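Local coordinates for protein galectin (Xenopus laevis, PDB 3WUC) that probably binds lactose and related beta-galactosides as a proto-type galectin of the skin, at residues L16-R21 / F96-T101. Numbering follows the deposited sequence.
Sequences LHKGHR and FEDCIT
Two backbone hydrogen bonds tie segment 16-21, through its turn, to Phe96 of strand 89-96. Gly19 N donates to Phe96 O (2.9 Å), and Phe96 N donates to His20 O (2.9 Å); in each the donor arrives nearly along the C=O axis. Both the N-H and the C=O of Phe96 are thus held by consecutive residues of the turn. Lys18 CA adds a CA-H...O contact to Phe96 O. The turn from His17 to His20 is of type II, with Gly19 at phi 91°, where a CB would collide with the preceding carbonyl oxygen. A water within hydrogen-bonding distance of both His20 O and Glu97 OE2 bridges the turn to a carboxylate whose chain, bent at chi2 (-75°), swings back until OE2 lies 3.1 Å from Gly19 CA.

In the galectin beta-sandwich this turn links the two sheets: Leu16 pairs with Ile121 in one, Arg21 with His137 in the other, and residues 97-98 turn the chain from strand 89-96 into strand 99-103. Phe96, its CG anti to the backbone N (chi1 -177°), sends its ring inward between the sheets, where Ile118 and Ile121 also touch it. Across the contact, Lys18 CG sits over the centre of one ring face in a CH-pi contact (3.6 Å to the centroid), while Leu16 O meets the ring edge at CE2 (3.3 Å). Leu16 CD2 packs against Phe96 CB.

Beyond CG the lysine chain is extended and crosses the ring obliquely, with CE 3.6 Å from Phe96 CE1. This carries NZ into a salt bridge with Asp98 OD1 (2.8 Å), met nearly along its C-O axis; Glu119 supplies a second carboxylate to the same NZ.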
ATOM      1  N   LEU B  16      -5.957  16.500   7.766  1.00 16.08           N
ATOM      2  CA  LEU B  16      -5.588  15.517   8.767  1.00 15.37           C
ATOM      3  C   LEU B  16      -5.983  16.042  10.141  1.00 16.70           C
ATOM      4  O   LEU B  16      -5.415  16.989  10.614  1.00 15.30           O
ATOM      5  CB  LEU B  16      -4.106  15.200   8.718  1.00 15.07           C
ATOM      6  CG  LEU B  16      -3.603  14.110   9.613  1.00 14.39           C
ATOM      7  CD1 LEU B  16      -4.052  12.734   9.179  1.00 17.47           C
ATOM      8  CD2 LEU B  16      -2.121  14.213   9.702  1.00 17.13           C
ATOM      9  N   HIS B  17      -6.890  15.373  10.798  1.00 17.74           N
ATOM     10  CA  HIS B  17      -7.345  15.727  12.122  1.00 17.39           C
ATOM     11  C   HIS B  17      -6.649  14.944  13.213  1.00 17.43           C
ATOM     12  O   HIS B  17      -6.104  13.884  12.970  1.00 16.73           O
ATOM     13  CB  HIS B  17      -8.834  15.455  12.206  1.00 19.35           C
ATOM     14  CG  HIS B  17      -9.637  16.370  11.329  1.00 21.69           C
ATOM     15  ND1 HIS B  17     -10.379  17.422  11.859  1.00 29.41           N
ATOM     16  CD2 HIS B  17      -9.770  16.444   9.993  1.00 23.86           C
ATOM     17  CE1 HIS B  17     -10.964  18.075  10.867  1.00 26.74           C
ATOM     18  NE2 HIS B  17     -10.580  17.528   9.725  1.00 26.34           N
ATOM     19  N   LYS B  18      -6.699  15.422  14.460  1.00 17.76           N
ATOM     20  CA  LYS B  18      -6.135  14.623  15.562  1.00 18.44           C
ATOM     21  C   LYS B  18      -6.809  13.225  15.642  1.00 19.16           C
ATOM     22  O   LYS B  18      -7.997  13.076  15.348  1.00 20.84           O
ATOM     23  CB  LYS B  18      -6.169  15.435  16.887  1.00 20.78           C
ATOM     24  CG  LYS B  18      -5.181  16.570  16.890  1.00 22.10           C
ATOM     25  CD  LYS B  18      -5.177  17.300  18.209  1.00 21.88           C
ATOM     26  CE  LYS B  18      -4.163  18.421  18.138  1.00 23.21           C
ATOM     27  NZ  LYS B  18      -4.425  19.442  19.198  1.00 23.76           N
ATOM     28  N   GLY B  19      -6.055  12.229  16.073  1.00 19.21           N
ATOM     29  CA  GLY B  19      -6.542  10.863  16.173  1.00 19.19           C
ATOM     30  C   GLY B  19      -6.278  10.081  14.879  1.00 23.84           C
ATOM     31  O   GLY B  19      -6.676   8.889  14.724  1.00 23.23           O
ATOM     32  N   HIS B  20      -5.658  10.754  13.904  1.00 21.47           N
ATOM     33  CA  HIS B  20      -5.289  10.170  12.646  1.00 18.01           C
ATOM     34  C   HIS B  20      -3.810  10.316  12.367  1.00 17.94           C
ATOM     35  O   HIS B  20      -3.105  11.058  13.095  1.00 16.41           O
ATOM     36  CB  HIS B  20      -6.115  10.856  11.540  1.00 18.56           C
ATOM     37  CG  HIS B  20      -7.569  10.632  11.742  1.00 22.40           C
ATOM     38  ND1 HIS B  20      -8.232   9.511  11.277  1.00 28.14           N
ATOM     39  CD2 HIS B  20      -8.465  11.301  12.509  1.00 23.50           C
ATOM     40  CE1 HIS B  20      -9.498   9.557  11.658  1.00 28.59           C
ATOM     41  NE2 HIS B  20      -9.670  10.640  12.391  1.00 26.15           N
ATOM     42  N   ARG B  21      -3.317   9.578  11.383  1.00 17.57           N
ATOM     43  CA  ARG B  21      -1.861   9.486  11.096  1.00 17.26           C
ATOM     44  C   ARG B  21      -1.660   9.604   9.583  1.00 16.45           C
ATOM     45  O   ARG B  21      -2.551   9.204   8.768  1.00 15.93           O
ATOM     46  CB  ARG B  21      -1.175   8.262  11.649  1.00 17.65           C
ATOM     47  CG  ARG B  21      -1.709   6.945  11.182  1.00 21.85           C
ATOM     48  CD  ARG B  21      -0.913   5.755  11.736  1.00 31.97           C
ATOM     49  NE  ARG B  21      -1.371   4.515  11.103  1.00 43.56           N
ATOM     50  CZ  ARG B  21      -2.471   3.828  11.469  1.00 47.00           C
ATOM     51  NH1 ARG B  21      -3.238   4.234  12.480  1.00 40.46           N
ATOM     52  NH2 ARG B  21      -2.810   2.721  10.815  1.00 49.46           N
ATOM     53  N   PHE B  96      -0.928  12.362  14.595  1.00 14.72           N
ATOM     54  CA  PHE B  96      -1.319  13.676  15.028  1.00 15.36           C
ATOM     55  C   PHE B  96      -2.218  13.626  16.259  1.00 15.67           C
ATOM     56  O   PHE B  96      -3.338  13.086  16.205  1.00 16.78           O
ATOM     57  CB  PHE B  96      -2.015  14.320  13.879  1.00 13.43           C
ATOM     58  CG  PHE B  96      -2.447  15.748  14.097  1.00 16.37           C
ATOM     59  CD1 PHE B  96      -1.773  16.587  14.924  1.00 18.45           C
ATOM     60  CD2 PHE B  96      -3.513  16.223  13.370  1.00 15.32           C
ATOM     61  CE1 PHE B  96      -2.200  17.944  15.103  1.00 18.01           C
ATOM     62  CE2 PHE B  96      -3.954  17.553  13.466  1.00 15.58           C
ATOM     63  CZ  PHE B  96      -3.283  18.438  14.348  1.00 18.29           C
ATOM     64  N   GLU B  97      -1.687  14.162  17.393  1.00 18.20           N
ATOM     65  CA  GLU B  97      -2.398  14.281  18.655  1.00 17.79           C
ATOM     66  C   GLU B  97      -1.856  15.573  19.249  1.00 20.01           C
ATOM     67  O   GLU B  97      -0.936  16.221  18.671  1.00 19.46           O
ATOM     68  CB  GLU B  97      -2.137  13.063  19.568  1.00 20.58           C
ATOM     69  CG  GLU B  97      -2.518  11.734  18.945  1.00 21.57           C
ATOM     70  CD  GLU B  97      -3.996  11.452  18.875  1.00 28.55           C
ATOM     71  OE1 GLU B  97      -4.780  12.301  19.313  1.00 30.59           O
ATOM     72  OE2 GLU B  97      -4.394  10.375  18.346  1.00 35.82           O
ATOM     73  N   ASP B  98      -2.346  15.939  20.457  1.00 21.01           N
ATOM     74  CA  ASP B  98      -1.747  17.032  21.175  1.00 19.40           C
ATOM     75  C   ASP B  98      -0.269  16.931  21.278  1.00 18.81           C
ATOM     76  O   ASP B  98       0.469  17.944  21.255  1.00 20.88           O
ATOM     77  CB  ASP B  98      -2.358  17.113  22.626  1.00 20.84           C
ATOM     78  CG  ASP B  98      -3.862  17.536  22.599  1.00 25.02           C
ATOM     79  OD1 ASP B  98      -4.364  18.059  21.578  1.00 26.10           O
ATOM     80  OD2 ASP B  98      -4.539  17.405  23.636  1.00 30.34           O
ATOM     81  N   CYS B  99       0.232  15.710  21.445  1.00 19.38           N
ATOM     82  CA  CYS B  99       1.650  15.401  21.286  1.00 19.09           C
ATOM     83  C   CYS B  99       1.787  14.567  20.014  1.00 19.79           C
ATOM     84  O   CYS B  99       1.158  13.495  19.954  1.00 21.79           O
ATOM     85  CB  CYS B  99       2.147  14.605  22.424  1.00 20.14           C
ATOM     86  SG  CYS B  99       3.953  14.399  22.384  1.00 24.03           S
ATOM     87  N   ILE B 100       2.460  15.095  19.015  1.00 16.01           N
ATOM     88  CA  ILE B 100       2.754  14.357  17.769  1.00 16.71           C
ATOM     89  C   ILE B 100       3.700  13.254  18.101  1.00 18.99           C
ATOM     90  O   ILE B 100       4.608  13.414  18.947  1.00 20.28           O
ATOM     91  CB  ILE B 100       3.253  15.306  16.681  1.00 17.24           C
ATOM     92  CG1 ILE B 100       2.100  16.264  16.365  1.00 19.03           C
ATOM     93  CG2 ILE B 100       3.765  14.564  15.419  1.00 17.01           C
ATOM     94  CD1 ILE B 100       2.493  17.432  15.480  1.00 19.52           C
ATOM     95  N   THR B 101       3.495  12.072  17.486  1.00 15.01           N
ATOM     96  CA  THR B 101       4.456  11.023  17.561  1.00 15.92           C
ATOM     97  C   THR B 101       5.093  10.809  16.160  1.00 15.34           C
ATOM     98  O   THR B 101       4.352  10.491  15.224  1.00 16.28           O
ATOM     99  CB  THR B 101       3.893   9.686  18.094  1.00 17.20           C
ATOM    100  OG1 THR B 101       3.334   9.877  19.425  1.00 21.63           O
ATOM    101  CG2 THR B 101       5.012   8.692  18.181  1.00 19.75           C
TER
HETATM  102  O   HOH W   1      -2.943   9.700  15.842  1.00 29.18           O